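Local coordinates for OLD nuclease (Thermus scotoductus, PDB 6P74), which degrades linear or supercoiled double-stranded DNA in the 5'-3' direction, nicks and linearizes circular DNA, and has DNA-stimulated ATPase activity, at residues 45-50 with 132-137. Numbering follows the deposited sequence.
Sequences LGDVWP and HARVLF. With SO4 (sulfate ion), chain K.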
ATOM      1  N   LEU A  45      -6.213  -8.216 -13.425  1.00 72.57           N
ATOM      2  CA  LEU A  45      -6.975  -9.453 -13.293  1.00 68.73           C
ATOM      3  C   LEU A  45      -7.498  -9.723 -11.894  1.00 76.03           C
ATOM      4  O   LEU A  45      -8.078 -10.793 -11.672  1.00 83.06           O
ATOM      5  CB  LEU A  45      -6.128 -10.646 -13.754  1.00 68.85           C
ATOM      6  CG  LEU A  45      -5.691 -10.566 -15.220  1.00 69.07           C
ATOM      7  CD1 LEU A  45      -4.765 -11.717 -15.542  1.00 70.69           C
ATOM      8  CD2 LEU A  45      -6.921 -10.523 -16.169  1.00 69.91           C
ATOM      9  N   GLY A  46      -7.297  -8.808 -10.949  1.00 76.70           N
ATOM     10  CA  GLY A  46      -7.869  -8.935  -9.626  1.00 76.79           C
ATOM     11  C   GLY A  46      -9.363  -8.684  -9.682  1.00 85.29           C
ATOM     12  O   GLY A  46      -9.954  -8.506 -10.747  1.00 86.69           O
ATOM     13  N   ASP A  47      -9.987  -8.664  -8.508  1.00 85.17           N
ATOM     14  CA  ASP A  47     -11.440  -8.629  -8.478  1.00100.57           C
ATOM     15  C   ASP A  47     -12.014  -7.208  -8.462  1.00101.12           C
ATOM     16  O   ASP A  47     -13.208  -7.042  -8.202  1.00105.64           O
ATOM     17  CB  ASP A  47     -11.964  -9.454  -7.297  1.00113.47           C
ATOM     18  CG  ASP A  47     -11.192  -9.212  -6.030  1.00123.72           C
ATOM     19  OD1 ASP A  47     -10.467  -8.197  -5.975  1.00131.81           O
ATOM     20  OD2 ASP A  47     -11.300 -10.044  -5.099  1.00123.25           O
ATOM     21  N   VAL A  48     -11.212  -6.191  -8.770  1.00 99.95           N
ATOM     22  CA  VAL A  48     -11.695  -4.825  -8.950  1.00104.93           C
ATOM     23  C   VAL A  48     -11.488  -4.422 -10.405  1.00104.39           C
ATOM     24  O   VAL A  48     -10.367  -4.494 -10.922  1.00101.76           O
ATOM     25  CB  VAL A  48     -10.985  -3.838  -8.008  1.00103.26           C
ATOM     26  CG1 VAL A  48     -10.810  -2.478  -8.692  1.00 95.73           C
ATOM     27  CG2 VAL A  48     -11.789  -3.678  -6.744  1.00109.16           C
ATOM     28  N   TRP A  49     -12.562  -3.972 -11.052  1.00107.23           N
ATOM     29  CA  TRP A  49     -12.466  -3.591 -12.451  1.00 98.20           C
ATOM     30  C   TRP A  49     -11.447  -2.467 -12.619  1.00 90.27           C
ATOM     31  O   TRP A  49     -11.558  -1.430 -11.949  1.00 97.54           O
ATOM     32  CB  TRP A  49     -13.817  -3.148 -13.005  1.00102.84           C
ATOM     33  CG  TRP A  49     -13.717  -2.919 -14.473  1.00108.78           C
ATOM     34  CD1 TRP A  49     -13.392  -1.751 -15.102  1.00110.80           C
ATOM     35  CD2 TRP A  49     -13.875  -3.902 -15.503  1.00106.51           C
ATOM     36  NE1 TRP A  49     -13.364  -1.941 -16.462  1.00110.65           N
ATOM     37  CE2 TRP A  49     -13.659  -3.251 -16.736  1.00106.36           C
ATOM     38  CE3 TRP A  49     -14.196  -5.266 -15.504  1.00100.77           C
ATOM     39  CZ2 TRP A  49     -13.752  -3.916 -17.956  1.00103.61           C
ATOM     40  CZ3 TRP A  49     -14.295  -5.924 -16.716  1.00100.06           C
ATOM     41  CH2 TRP A  49     -14.073  -5.250 -17.926  1.00103.33           C
ATOM     42  N   PRO A  50     -10.458  -2.626 -13.497  1.00 81.74           N
ATOM     43  CA  PRO A  50      -9.425  -1.591 -13.668  1.00 86.22           C
ATOM     44  C   PRO A  50     -10.028  -0.300 -14.185  1.00 98.25           C
ATOM     45  O   PRO A  50     -10.640  -0.267 -15.251  1.00105.22           O
ATOM     46  CB  PRO A  50      -8.473  -2.202 -14.705  1.00 79.93           C
ATOM     47  CG  PRO A  50      -8.841  -3.626 -14.805  1.00 78.29           C
ATOM     48  CD  PRO A  50     -10.265  -3.760 -14.408  1.00 80.63           C
ATOM     49  N   HIS A 132     -12.848 -14.302 -17.434  1.00 86.09           N
ATOM     50  CA  HIS A 132     -12.147 -15.445 -18.002  1.00 84.53           C
ATOM     51  C   HIS A 132     -10.824 -15.690 -17.289  1.00 85.07           C
ATOM     52  O   HIS A 132     -10.515 -16.820 -16.898  1.00 87.95           O
ATOM     53  CB  HIS A 132     -11.911 -15.199 -19.495  1.00 69.43           C
ATOM     54  CG  HIS A 132     -11.064 -16.231 -20.168  1.00 80.39           C
ATOM     55  ND1 HIS A 132     -11.414 -17.562 -20.224  1.00 87.42           N
ATOM     56  CD2 HIS A 132      -9.890 -16.122 -20.839  1.00 82.83           C
ATOM     57  CE1 HIS A 132     -10.485 -18.232 -20.889  1.00 89.36           C
ATOM     58  NE2 HIS A 132      -9.554 -17.379 -21.285  1.00 83.51           N
ATOM     59  N   ALA A 133     -10.034 -14.630 -17.110  1.00 82.37           N
ATOM     60  CA  ALA A 133      -8.646 -14.742 -16.683  1.00 79.08           C
ATOM     61  C   ALA A 133      -8.399 -14.233 -15.265  1.00 76.03           C
ATOM     62  O   ALA A 133      -7.236 -14.047 -14.887  1.00 78.00           O
ATOM     63  CB  ALA A 133      -7.739 -13.996 -17.664  1.00 74.73           C
ATOM     64  N   ARG A 134      -9.448 -14.018 -14.474  1.00 77.23           N
ATOM     65  CA  ARG A 134      -9.265 -13.445 -13.145  1.00 86.27           C
ATOM     66  C   ARG A 134      -8.474 -14.373 -12.229  1.00 85.75           C
ATOM     67  O   ARG A 134      -8.573 -15.603 -12.297  1.00 84.15           O
ATOM     68  CB  ARG A 134     -10.609 -13.119 -12.504  1.00 87.76           C
ATOM     69  CG  ARG A 134     -10.995 -11.675 -12.705  1.00 94.74           C
ATOM     70  CD  ARG A 134     -12.436 -11.432 -12.299  1.00100.39           C
ATOM     71  NE  ARG A 134     -12.594 -11.412 -10.849  1.00102.41           N
ATOM     72  CZ  ARG A 134     -13.766 -11.379 -10.222  1.00105.19           C
ATOM     73  NH1 ARG A 134     -14.899 -11.373 -10.924  1.00108.56           N
ATOM     74  NH2 ARG A 134     -13.811 -11.356  -8.897  1.00104.22           N
ATOM     75  N   VAL A 135      -7.699 -13.764 -11.344  1.00 86.42           N
ATOM     76  CA  VAL A 135      -6.783 -14.488 -10.477  1.00 81.40           C
ATOM     77  C   VAL A 135      -7.241 -14.319  -9.046  1.00 78.13           C
ATOM     78  O   VAL A 135      -7.771 -13.271  -8.663  1.00 73.97           O
ATOM     79  CB  VAL A 135      -5.337 -13.988 -10.631  1.00 74.92           C
ATOM     80  CG1 VAL A 135      -4.897 -14.107 -12.065  1.00 72.85           C
ATOM     81  CG2 VAL A 135      -5.241 -12.551 -10.159  1.00 73.17           C
ATOM     82  N   LEU A 136      -7.044 -15.364  -8.255  1.00 79.75           N
ATOM     83  CA  LEU A 136      -7.126 -15.230  -6.810  1.00 85.92           C
ATOM     84  C   LEU A 136      -5.832 -14.608  -6.307  1.00 85.37           C
ATOM     85  O   LEU A 136      -4.737 -15.093  -6.621  1.00 86.44           O
ATOM     86  CB  LEU A 136      -7.354 -16.589  -6.155  1.00 95.18           C
ATOM     87  CG  LEU A 136      -8.813 -16.994  -6.006  1.00109.38           C
ATOM     88  CD1 LEU A 136      -8.902 -18.349  -5.343  1.00116.68           C
ATOM     89  CD2 LEU A 136      -9.556 -15.940  -5.186  1.00115.11           C
ATOM     90  N   PHE A 137      -5.947 -13.529  -5.546  1.00 83.59           N
ATOM     91  CA  PHE A 137      -4.778 -12.875  -4.972  1.00 90.32           C
ATOM     92  C   PHE A 137      -4.735 -13.128  -3.466  1.00 87.33           C
ATOM     93  O   PHE A 137      -5.509 -12.541  -2.709  1.00 90.42           O
ATOM     94  CB  PHE A 137      -4.775 -11.380  -5.279  1.00 85.09           C
ATOM     95  CG  PHE A 137      -3.409 -10.766  -5.174  1.00 95.14           C
ATOM     96  CD1 PHE A 137      -2.823 -10.552  -3.936  1.00 99.66           C
ATOM     97  CD2 PHE A 137      -2.684 -10.453  -6.310  1.00 98.81           C
ATOM     98  CE1 PHE A 137      -1.562 -10.007  -3.826  1.00 98.17           C
ATOM     99  CE2 PHE A 137      -1.423  -9.901  -6.206  1.00101.56           C
ATOM    100  CZ  PHE A 137      -0.859  -9.681  -4.951  1.00 98.79           C
TER
HETATM  101  S   SO4 K 610     -12.028   0.766 -19.010  1.00193.03           S
HETATM  102  O1  SO4 K 610     -10.921   0.609 -19.952  1.00193.44           O
HETATM  103  O2  SO4 K 610     -12.838  -0.448 -18.966  1.00190.73           O
HETATM  104  O3  SO4 K 610     -11.517   1.041 -17.667  1.00192.38           O
HETATM  105  O4  SO4 K 610     -12.857   1.884 -19.451  1.00193.94           O
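L45 and V135 are joined by the single hydrogen bond between the two segments, V135 N giving its hydrogen to L45 O over 3.0 Å. The bond is nearly straight, 163° at the hydrogen, although the donor stands 34° out of the carbonyl plane. The same oxygen also receives a CA-H...O contact from R134 CA at 3.3 Å, so two successive residues close on the last carbonyl of helix 34-45.

Packing is tightest around the buried L45 side chain. Its CG lies anti to the carbonyl carbon (chi1 -61°), and the branched end runs alongside the A133 peptide: CD1 comes within 3.5 Å of A133 O, while CD2 meets A133 CB at 3.9 Å. Nearer the backbone, L45 CB rests on V135 CG1, and V135 CG2 leans over the L45 carbonyl.

The solvent side, formed by the exposed R134 and D47, is looser. The R134 chain passes L45 O with its CG and bends at chi3, which sets NE near the G46 carbonyl oxygen; the guanidinium lies oblique to that oxygen and to D47 CB. The charged ends do not meet across this contact: D47 OD2 remains 4.7 Å from R134 NH2, a separation at which the opposite charges may still attract weakly. Farther along, W49 NE1 donates to O2 of a sulfate, probably from the crystallisation liquor.

Within the P-loop ATPase fold, the contact ties the C-terminal end of the helix following the Walker A loop to the segment leading into strand 135-138, an outermost strand of the mixed sheet; V135 continues onto T272 and I274 of adjacent strand 272-276, and D47 touches S154 of helix 154-166.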